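Local coordinates for Mec-8 protein (Caenorhabditis elegans, PDB 6DG0) that probably binds RNA as a nuclear splicing factor, represented here by its C-terminal RNA recognition motif in complex with the DNA hexamer AGCACA, at residues F27-L33 with F45-S49; N10-V15 with T67-G72; M58-Q62 with L74-Y78. The protein carries 2 engineered substitutions. Where two conformers were deposited one is given. Residue numbers count along the deposited sequence, not the author numbering.

Contact 1 (F27-L33 with F45-S49). With nucleotides of chain D.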
# COMPACT_ATOMS: atom_id res chain seq x y z
N PHE A 27 7.62 -5.41 6.28
CA PHE A 27 7.31 -4.74 7.54
C PHE A 27 6.34 -5.55 8.40
O PHE A 27 5.43 -6.20 7.89
CB PHE A 27 6.75 -3.34 7.27
CG PHE A 27 7.76 -2.41 6.68
CD1 PHE A 27 7.99 -2.40 5.31
CD2 PHE A 27 8.50 -1.57 7.48
CE1 PHE A 27 8.93 -1.55 4.76
CE2 PHE A 27 9.45 -0.73 6.94
CZ PHE A 27 9.66 -0.71 5.58
N SER A 28 6.55 -5.48 9.71
CA SER A 28 5.79 -6.28 10.67
C SER A 28 4.29 -6.02 10.61
O SER A 28 3.85 -4.87 10.55
CB SER A 28 6.30 -6.02 12.08
OG SER A 28 5.59 -6.80 13.03
N GLY A 29 3.51 -7.09 10.63
CA GLY A 29 2.06 -7.01 10.72
C GLY A 29 1.32 -7.03 9.40
O GLY A 29 0.10 -6.85 9.38
N PHE A 30 2.04 -7.25 8.30
CA PHE A 30 1.42 -7.30 6.97
C PHE A 30 0.43 -8.44 6.84
O PHE A 30 0.80 -9.61 6.99
CB PHE A 30 2.50 -7.42 5.89
CG PHE A 30 1.93 -7.64 4.51
CD1 PHE A 30 1.46 -6.57 3.76
CD2 PHE A 30 1.87 -8.91 3.96
CE1 PHE A 30 0.94 -6.76 2.49
CE2 PHE A 30 1.35 -9.11 2.69
CZ PHE A 30 0.88 -8.03 1.96
N THR A 31 -0.83 -8.12 6.57
CA THR A 31 -1.84 -9.15 6.40
C THR A 31 -2.17 -9.44 4.94
O THR A 31 -2.03 -10.58 4.48
CB THR A 31 -3.14 -8.78 7.13
OG1 THR A 31 -2.85 -8.36 8.47
CG2 THR A 31 -4.09 -9.97 7.17
N ARG A 32 -2.58 -8.42 4.20
CA ARG A 32 -3.03 -8.61 2.82
C ARG A 32 -3.01 -7.33 1.99
O ARG A 32 -3.07 -6.22 2.52
CB ARG A 32 -4.43 -9.22 2.80
CG ARG A 32 -5.45 -8.50 3.64
CD ARG A 32 -6.56 -9.44 4.05
NE ARG A 32 -7.56 -8.79 4.89
CZ ARG A 32 -8.77 -8.45 4.47
NH1 ARG A 32 -9.62 -7.86 5.31
NH2 ARG A 32 -9.14 -8.70 3.22
N LEU A 33 -2.92 -7.50 0.67
CA LEU A 33 -2.83 -6.40 -0.27
C LEU A 33 -3.82 -6.55 -1.43
O LEU A 33 -4.07 -7.66 -1.90
CB LEU A 33 -1.39 -6.29 -0.80
CG LEU A 33 -1.04 -5.37 -1.97
CD1 LEU A 33 0.37 -4.85 -1.80
CD2 LEU A 33 -1.17 -6.08 -3.31
N PHE A 45 -4.42 -0.97 -1.88
CA PHE A 45 -4.83 -0.97 -0.48
C PHE A 45 -4.09 -2.07 0.28
O PHE A 45 -4.21 -3.25 -0.05
CB PHE A 45 -6.35 -1.15 -0.37
CG PHE A 45 -7.13 -0.06 -1.04
CD1 PHE A 45 -7.38 1.14 -0.39
CD2 PHE A 45 -7.60 -0.22 -2.33
CE1 PHE A 45 -8.10 2.14 -1.00
CE2 PHE A 45 -8.31 0.79 -2.96
CZ PHE A 45 -8.57 1.97 -2.29
N VAL A 46 -3.32 -1.68 1.28
CA VAL A 46 -2.49 -2.62 2.04
C VAL A 46 -2.91 -2.67 3.50
O VAL A 46 -2.93 -1.66 4.19
CB VAL A 46 -1.00 -2.24 1.95
CG1 VAL A 46 -0.15 -3.35 2.56
CG2 VAL A 46 -0.61 -2.00 0.51
N GLU A 47 -3.25 -3.87 3.97
CA GLU A 47 -3.74 -4.05 5.33
C GLU A 47 -2.67 -4.56 6.30
O GLU A 47 -1.89 -5.46 5.96
CB GLU A 47 -4.92 -5.02 5.33
CG GLU A 47 -5.63 -5.10 6.67
CD GLU A 47 -6.73 -6.13 6.69
OE1 GLU A 47 -6.44 -7.32 6.44
OE2 GLU A 47 -7.90 -5.76 6.95
N TYR A 48 -2.64 -3.99 7.49
CA TYR A 48 -1.77 -4.47 8.56
C TYR A 48 -2.57 -4.91 9.79
O TYR A 48 -3.74 -4.54 9.95
CB TYR A 48 -0.76 -3.39 8.94
CG TYR A 48 0.37 -3.27 7.94
CD1 TYR A 48 0.24 -2.46 6.81
CD2 TYR A 48 1.56 -3.96 8.12
CE1 TYR A 48 1.27 -2.35 5.89
CE2 TYR A 48 2.59 -3.86 7.21
CZ TYR A 48 2.44 -3.05 6.10
OH TYR A 48 3.47 -2.95 5.19
N SER A 49 -1.94 -5.70 10.66
CA SER A 49 -2.65 -6.35 11.77
C SER A 49 -3.24 -5.35 12.77
O SER A 49 -4.26 -5.64 13.40
CB SER A 49 -1.70 -7.31 12.50
OG SER A 49 -0.59 -6.62 13.05
P DA D 4 -13.22 3.95 -4.59
OP1 DA D 4 -13.39 4.80 -5.79
OP2 DA D 4 -14.19 4.06 -3.47
O5' DA D 4 -13.17 2.41 -5.03
C5' DA D 4 -12.19 1.96 -5.96
C4' DA D 4 -11.99 0.46 -5.84
O4' DA D 4 -11.15 0.18 -4.69
C3' DA D 4 -13.27 -0.35 -5.64
O3' DA D 4 -13.21 -1.57 -6.37
C2' DA D 4 -13.30 -0.59 -4.14
C1' DA D 4 -11.82 -0.68 -3.79
N9 DA D 4 -11.53 -0.24 -2.43
C8 DA D 4 -11.87 0.95 -1.86
N7 DA D 4 -11.48 1.08 -0.62
C5 DA D 4 -10.83 -0.11 -0.35
C6 DA D 4 -10.19 -0.61 0.80
N6 DA D 4 -10.09 0.09 1.95
N1 DA D 4 -9.64 -1.84 0.74
C2 DA D 4 -9.74 -2.53 -0.40
N3 DA D 4 -10.32 -2.17 -1.55
C4 DA D 4 -10.85 -0.94 -1.46
P DC D 3 -10.37 9.19 -4.91
OP1 DC D 3 -11.65 8.67 -5.45
OP2 DC D 3 -10.39 10.19 -3.82
O5' DC D 3 -9.48 7.95 -4.42
C5' DC D 3 -9.36 6.78 -5.23
C4' DC D 3 -9.80 5.54 -4.48
O4' DC D 3 -8.96 5.36 -3.31
C3' DC D 3 -11.24 5.55 -3.96
O3' DC D 3 -11.77 4.23 -3.97
C2' DC D 3 -11.07 6.07 -2.54
C1' DC D 3 -9.75 5.44 -2.13
N1 DC D 3 -9.00 6.23 -1.12
C2 DC D 3 -9.05 5.85 0.22
O2 DC D 3 -9.72 4.87 0.55
N3 DC D 3 -8.36 6.59 1.14
C4 DC D 3 -7.65 7.65 0.74
N4 DC D 3 -6.99 8.34 1.68
C5 DC D 3 -7.59 8.05 -0.62
C6 DC D 3 -8.27 7.32 -1.51
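This is the hairpin of the second and third strands of an RNA recognition motif: strands 30-37 and 42-48 run antiparallel, their short segments 4.7 Å apart, just after a type II turn from F27 to F30. G29 fills the turn's third position with positive phi, and an ideal CB there would clash with S49 OG. Its carbonyl is well used, since G29 O accepts S49 N at 2.7 Å and receives a CA-H...O contact from Y48 CA at 3.1 Å. The register then slips at a classic beta bulge, where T31 and R32 both face E47. E47 O takes the amide T31 N at 2.9 Å, and E47 N donates to R32 O at 2.8 Å, so both backbone polar groups of E47 are paired across the bulge. The neighbouring backbones of V46 and Y48 bond instead to strand 4-11, through L6 and S4.

On the face carrying R32 and E47, a salt bridge joins them: R32 NE lies a very short 2.4 Å from E47 OE1, while R32 NH1 reaches E47 OE2 only weakly at 3.2 Å and has a further acceptor in A84 O. On the other face F30, L33, V46 and Y48 turn toward the helices, with F30 CE1 3.6 Å from V46 CG1; the hydroxyl of Y48 is hydrogen-bonded to F24 O. In the turn, S28 OG is bonded to K53 NZ. F45 occupies an aromatic position of the RNP1 sequence and meets the DNA: C4 of DA4 of chain D lies over its ring face, and F45 CE2 sits 3.4 Å from the sugar O4' of that nucleotide.

Contact 2 (N10-V15 with T67-G72)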
# COMPACT_ATOMS: atom_id res chain seq x y z
N ASN A 10 0.54 6.84 -6.72
CA ASN A 10 1.78 6.98 -7.48
C ASN A 10 2.38 5.62 -7.86
O ASN A 10 3.56 5.35 -7.62
CB ASN A 10 2.78 7.84 -6.70
CG ASN A 10 3.99 8.24 -7.52
OD1 ASN A 10 3.99 8.11 -8.74
ND2 ASN A 10 5.00 8.80 -6.87
N LEU A 11 1.53 4.76 -8.41
CA LEU A 11 1.94 3.43 -8.85
C LEU A 11 1.90 3.28 -10.38
O LEU A 11 0.95 3.71 -11.03
CB LEU A 11 1.04 2.37 -8.22
CG LEU A 11 1.34 1.91 -6.79
CD1 LEU A 11 0.19 1.05 -6.28
CD2 LEU A 11 2.65 1.14 -6.75
N SER A 12 2.92 2.64 -10.93
CA SER A 12 2.98 2.37 -12.36
C SER A 12 1.94 1.29 -12.70
O SER A 12 1.53 0.54 -11.83
CB SER A 12 4.38 1.93 -12.79
OG SER A 12 4.72 0.68 -12.24
N ALA A 13 1.52 1.24 -13.96
CA ALA A 13 0.49 0.28 -14.36
C ALA A 13 1.09 -1.09 -14.66
O ALA A 13 0.36 -2.05 -14.90
CB ALA A 13 -0.27 0.80 -15.57
N GLU A 14 2.41 -1.18 -14.63
CA GLU A 14 3.10 -2.43 -14.96
C GLU A 14 3.56 -3.19 -13.72
O GLU A 14 4.07 -4.30 -13.83
CB GLU A 14 4.30 -2.16 -15.86
CG GLU A 14 3.96 -1.65 -17.25
CD GLU A 14 3.87 -0.14 -17.32
OE1 GLU A 14 4.24 0.52 -16.33
OE2 GLU A 14 3.42 0.38 -18.36
N VAL A 15 3.39 -2.59 -12.54
CA VAL A 15 3.87 -3.23 -11.31
C VAL A 15 3.04 -4.46 -10.94
O VAL A 15 1.81 -4.45 -10.98
CB VAL A 15 3.89 -2.23 -10.12
CG1 VAL A 15 2.51 -1.68 -9.83
CG2 VAL A 15 4.48 -2.90 -8.88
N THR A 67 8.53 1.70 -8.81
CA THR A 67 7.18 1.23 -9.09
C THR A 67 6.21 2.41 -9.26
O THR A 67 5.00 2.24 -9.15
CB THR A 67 6.68 0.29 -7.97
OG1 THR A 67 6.91 0.91 -6.69
CG2 THR A 67 7.43 -1.03 -8.01
N ALA A 68 6.76 3.59 -9.50
CA ALA A 68 5.99 4.84 -9.54
C ALA A 68 5.84 5.50 -10.92
O ALA A 68 6.53 5.12 -11.88
CB ALA A 68 6.62 5.84 -8.59
N ASN A 69 4.95 6.48 -11.02
CA ASN A 69 4.85 7.31 -12.23
C ASN A 69 5.50 8.68 -11.95
O ASN A 69 6.47 9.04 -12.59
CB ASN A 69 3.41 7.44 -12.75
CG ASN A 69 2.39 7.58 -11.65
OD1 ASN A 69 2.44 8.52 -10.85
ND2 ASN A 69 1.50 6.61 -11.54
N ASP A 70 4.94 9.44 -11.00
CA ASP A 70 5.39 10.81 -10.72
C ASP A 70 6.66 10.81 -9.85
O ASP A 70 7.06 9.77 -9.32
CB ASP A 70 4.29 11.63 -10.04
CG ASP A 70 3.06 11.78 -10.91
OD1 ASP A 70 3.16 11.53 -12.13
OD2 ASP A 70 2.00 12.16 -10.39
N ARG A 71 7.30 11.97 -9.73
CA ARG A 71 8.48 12.13 -8.87
C ARG A 71 8.02 12.21 -7.42
O ARG A 71 6.91 12.67 -7.15
CB ARG A 71 9.26 13.40 -9.23
CG ARG A 71 10.50 13.18 -10.08
CD ARG A 71 10.72 14.34 -11.04
NE ARG A 71 11.39 15.47 -10.41
CZ ARG A 71 11.51 16.67 -10.96
NH1 ARG A 71 12.14 17.65 -10.31
NH2 ARG A 71 11.01 16.91 -12.17
N GLY A 72 8.85 11.78 -6.48
CA GLY A 72 8.38 11.74 -5.11
C GLY A 72 8.30 10.33 -4.55
O GLY A 72 8.37 10.14 -3.34
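A polar surface contact fastens the irregular loop 67-72, which leads toward the last strand of the RNA recognition motif, to the end of the first strand and the turn leaving it. N10 does most of the work, burying more area here than any other residue. Its side-chain oxygen N10 OD1 accepts two consecutive amides, N69 N at 3.0 Å and D70 N at 2.8 Å, so the loop wraps around the carboxamide; N10 ND2 adds a weak bond of 3.3 Å to D70 O. The amide of D70 is shared, because N69 OD1 also accepts D70 N at 2.7 Å. The two acceptors, N10 OD1 and N69 OD1, lie only 2.7 Å apart and are not bonded to each other; the shared D70 N is consistent with that closeness.

One step along, the backbones meet directly. S12 N donates to T67 O at 2.8 Å. S12 OG adds a weak second bond to T67 O at 3.5 Å, and T67 O also receives a CA-H...O contact from L11 CA at 3.3 Å. A68 CA approaches N10 O at 3.1 Å in the same way. The apolar share is small: V15 CG2 touches T67 CG2 at 3.6 Å. Further along the loop, D70 packs on an adenine base of the bound DNA. The contact thus lies at one end of the sheet, with V15 leading into helix 17-24 and both L11 and T67 resting on L74, just ahead of strand 75-78.

Contact 3 (M58-Q62 with L74-Y78). With nucleotides of chain D.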
# COMPACT_ATOMS: atom_id res chain seq x y z
N MET A 58 3.75 3.02 6.99
CA MET A 58 3.45 4.17 6.14
C MET A 58 4.57 5.20 6.20
O MET A 58 5.01 5.70 5.16
CB MET A 58 2.12 4.82 6.56
CG MET A 58 1.82 6.10 5.79
SD MET A 58 0.19 6.79 6.13
CE MET A 58 0.41 7.27 7.84
N ILE A 59 5.01 5.52 7.41
CA ILE A 59 6.12 6.44 7.62
C ILE A 59 7.39 5.95 6.93
O ILE A 59 8.10 6.72 6.27
CB ILE A 59 6.39 6.68 9.13
CG1 ILE A 59 5.49 7.79 9.67
CG2 ILE A 59 7.82 7.14 9.35
CD1 ILE A 59 4.01 7.48 9.69
N SER A 60 7.67 4.66 7.08
CA SER A 60 8.89 4.06 6.54
C SER A 60 8.92 3.99 5.01
O SER A 60 9.97 4.18 4.40
CB SER A 60 9.08 2.66 7.11
OG SER A 60 9.31 2.70 8.51
N LEU A 61 7.77 3.72 4.40
CA LEU A 61 7.69 3.52 2.96
C LEU A 61 7.23 4.77 2.22
O LEU A 61 7.02 4.74 1.01
CB LEU A 61 6.77 2.35 2.62
CG LEU A 61 7.34 0.97 2.95
CD1 LEU A 61 6.29 -0.11 2.75
CD2 LEU A 61 8.58 0.70 2.10
N GLN A 62 7.04 5.86 2.96
CA GLN A 62 6.61 7.11 2.37
C GLN A 62 7.66 7.60 1.37
O GLN A 62 8.80 7.88 1.73
CB GLN A 62 6.37 8.17 3.45
CG GLN A 62 5.62 9.40 2.95
CD GLN A 62 4.18 9.08 2.57
OE1 GLN A 62 3.88 8.84 1.41
NE2 GLN A 62 3.30 9.08 3.56
N LEU A 74 6.42 6.61 -3.82
CA LEU A 74 5.08 6.20 -3.42
C LEU A 74 4.42 7.22 -2.49
O LEU A 74 5.05 7.74 -1.57
CB LEU A 74 5.13 4.84 -2.72
CG LEU A 74 5.48 3.63 -3.58
CD1 LEU A 74 5.37 2.35 -2.76
CD2 LEU A 74 4.60 3.56 -4.83
N ARG A 75 3.14 7.51 -2.74
CA ARG A 75 2.38 8.38 -1.85
C ARG A 75 1.37 7.56 -1.07
O ARG A 75 0.43 6.99 -1.64
CB ARG A 75 1.69 9.50 -2.63
CG ARG A 75 2.64 10.49 -3.28
CD ARG A 75 1.90 11.62 -3.99
NE ARG A 75 0.91 11.14 -4.95
CZ ARG A 75 1.15 10.92 -6.23
NH1 ARG A 75 2.36 11.13 -6.73
NH2 ARG A 75 0.18 10.49 -7.03
N ILE A 76 1.56 7.50 0.25
CA ILE A 76 0.74 6.66 1.10
C ILE A 76 -0.08 7.45 2.11
O ILE A 76 0.43 8.36 2.77
CB ILE A 76 1.60 5.64 1.87
CG1 ILE A 76 2.56 4.92 0.91
CG2 ILE A 76 0.73 4.64 2.62
CD1 ILE A 76 3.44 3.89 1.59
N GLU A 77 -1.36 7.11 2.23
CA GLU A 77 -2.25 7.70 3.22
C GLU A 77 -2.97 6.60 3.99
O GLU A 77 -2.97 5.44 3.57
CB GLU A 77 -3.28 8.62 2.56
CG GLU A 77 -2.71 9.69 1.67
CD GLU A 77 -3.79 10.47 0.95
OE1 GLU A 77 -4.98 10.17 1.17
OE2 GLU A 77 -3.44 11.37 0.15
N TYR A 78 -3.59 6.96 5.11
CA TYR A 78 -4.55 6.07 5.74
C TYR A 78 -5.75 5.94 4.82
O TYR A 78 -6.24 6.94 4.29
CB TYR A 78 -4.99 6.59 7.11
CG TYR A 78 -3.93 6.58 8.19
CD1 TYR A 78 -3.45 5.38 8.71
CD2 TYR A 78 -3.46 7.77 8.74
CE1 TYR A 78 -2.49 5.37 9.71
CE2 TYR A 78 -2.51 7.76 9.74
CZ TYR A 78 -2.02 6.57 10.22
OH TYR A 78 -1.08 6.56 11.22
P DG D 2 -8.54 14.33 -3.89
OP1 DG D 2 -9.84 14.86 -4.34
OP2 DG D 2 -8.30 14.07 -2.45
O5' DG D 2 -8.27 12.99 -4.71
C5' DG D 2 -8.65 12.92 -6.08
C4' DG D 2 -8.11 11.67 -6.72
O4' DG D 2 -6.70 11.81 -6.91
C3' DG D 2 -8.26 10.41 -5.89
O3' DG D 2 -9.54 9.82 -6.13
C2' DG D 2 -7.11 9.52 -6.39
C1' DG D 2 -6.11 10.53 -6.99
N9 DG D 2 -4.82 10.57 -6.30
C8 DG D 2 -3.58 10.49 -6.89
N7 DG D 2 -2.59 10.57 -6.04
C5 DG D 2 -3.22 10.73 -4.81
C6 DG D 2 -2.66 10.88 -3.51
O6 DG D 2 -1.46 10.89 -3.19
N1 DG D 2 -3.64 11.01 -2.54
C2 DG D 2 -4.99 11.01 -2.78
N2 DG D 2 -5.79 11.15 -1.71
N3 DG D 2 -5.53 10.87 -3.99
C4 DG D 2 -4.59 10.74 -4.95
O5' DA D 1 -4.17 16.56 -2.22
C5' DA D 1 -4.41 17.35 -3.38
C4' DA D 1 -5.43 16.70 -4.30
O4' DA D 1 -4.77 16.21 -5.48
C3' DA D 1 -6.17 15.50 -3.74
O3' DA D 1 -7.42 15.36 -4.42
C2' DA D 1 -5.20 14.35 -4.06
C1' DA D 1 -4.53 14.82 -5.37
N9 DA D 1 -3.08 14.66 -5.37
C8 DA D 1 -2.21 14.99 -4.36
N7 DA D 1 -0.95 14.77 -4.65
C5 DA D 1 -0.99 14.28 -5.94
C6 DA D 1 0.03 13.86 -6.82
N6 DA D 1 1.33 13.87 -6.50
N1 DA D 1 -0.34 13.42 -8.04
C2 DA D 1 -1.64 13.41 -8.36
N3 DA D 1 -2.69 13.79 -7.62
C4 DA D 1 -2.29 14.21 -6.41
P DC D 3 -10.37 9.19 -4.91
OP1 DC D 3 -11.65 8.67 -5.45
OP2 DC D 3 -10.39 10.19 -3.82
O5' DC D 3 -9.48 7.95 -4.42
C5' DC D 3 -9.36 6.78 -5.23
C4' DC D 3 -9.80 5.54 -4.48
O4' DC D 3 -8.96 5.36 -3.31
C3' DC D 3 -11.24 5.55 -3.96
O3' DC D 3 -11.77 4.23 -3.97
C2' DC D 3 -11.07 6.07 -2.54
C1' DC D 3 -9.75 5.44 -2.13
N1 DC D 3 -9.00 6.23 -1.12
C2 DC D 3 -9.05 5.85 0.22
O2 DC D 3 -9.72 4.87 0.55
N3 DC D 3 -8.36 6.59 1.14
C4 DC D 3 -7.65 7.65 0.74
N4 DC D 3 -6.99 8.34 1.68
C5 DC D 3 -7.59 8.05 -0.62
C6 DC D 3 -8.27 7.32 -1.51
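In the RNA recognition motif the second helix, 51-61, packs behind the sheet, and here its end meets the edge strand 75-78, whose front reads the nucleic acid. L74 comes first, its CB 4.2 Å from L61 O, and its side chain packs on L11 of the first strand. R75 turns away from the helix and toward the DNA, reading the Hoogsteen edge of a guanine with two hydrogen bonds: R75 NE to O6 of DG2 of chain D at 3.0 Å and R75 NH2 to its N7 at 2.9 Å. I76 points back at the helix, with CG2 3.7 Å from M58 CG and CD1 3.8 Å from L61 CB. Its backbone is matched by a glutamine amide that does what a further strand would do: I76 N donates to Q62 OE1 at 2.9 Å and Q62 NE2 to I76 O at 3.1 Å.

E77 again faces the DNA. Its OE2 accepts N1 of DG2 of chain D at 2.7 Å and N2 at 3.0 Å, reading that guanine's Watson-Crick edge, and its OE1 takes N4 of DC3 of chain D at 2.8 Å; the same N4 also bonds to Y78 O at 3.1 Å. Y78 closes the strand, its hydroxyl hydrogen-bonded to T55 OG1. M58 covers its ring in a Met-aromatic contact, with M58 SD 4.4 Å from the Y78 ring centroid and almost on the ring normal.

Overall arrangement
All three contacts reach the same four-stranded sheet, ordered 30-37, 42-48, 4-11, 75-78. Contacts 1 and 2 lie on opposite sides of the chain's centre, their centres 20 Å apart and their nearest atoms about 7 Å, while contact 3 touches both. Its centre is 13 Å from that of contact 1, where F27 CE2 packs on S60 CB at 3.4 Å, and 14 Å from that of contact 2, where N10 CB meets R75 NH1 at 3.3 Å. The DNA runs past all of them: adenine and cytosine at F45 of contact 1, guanine and cytosine at E77 of contact 3, and an adenine base beside D70 of contact 2.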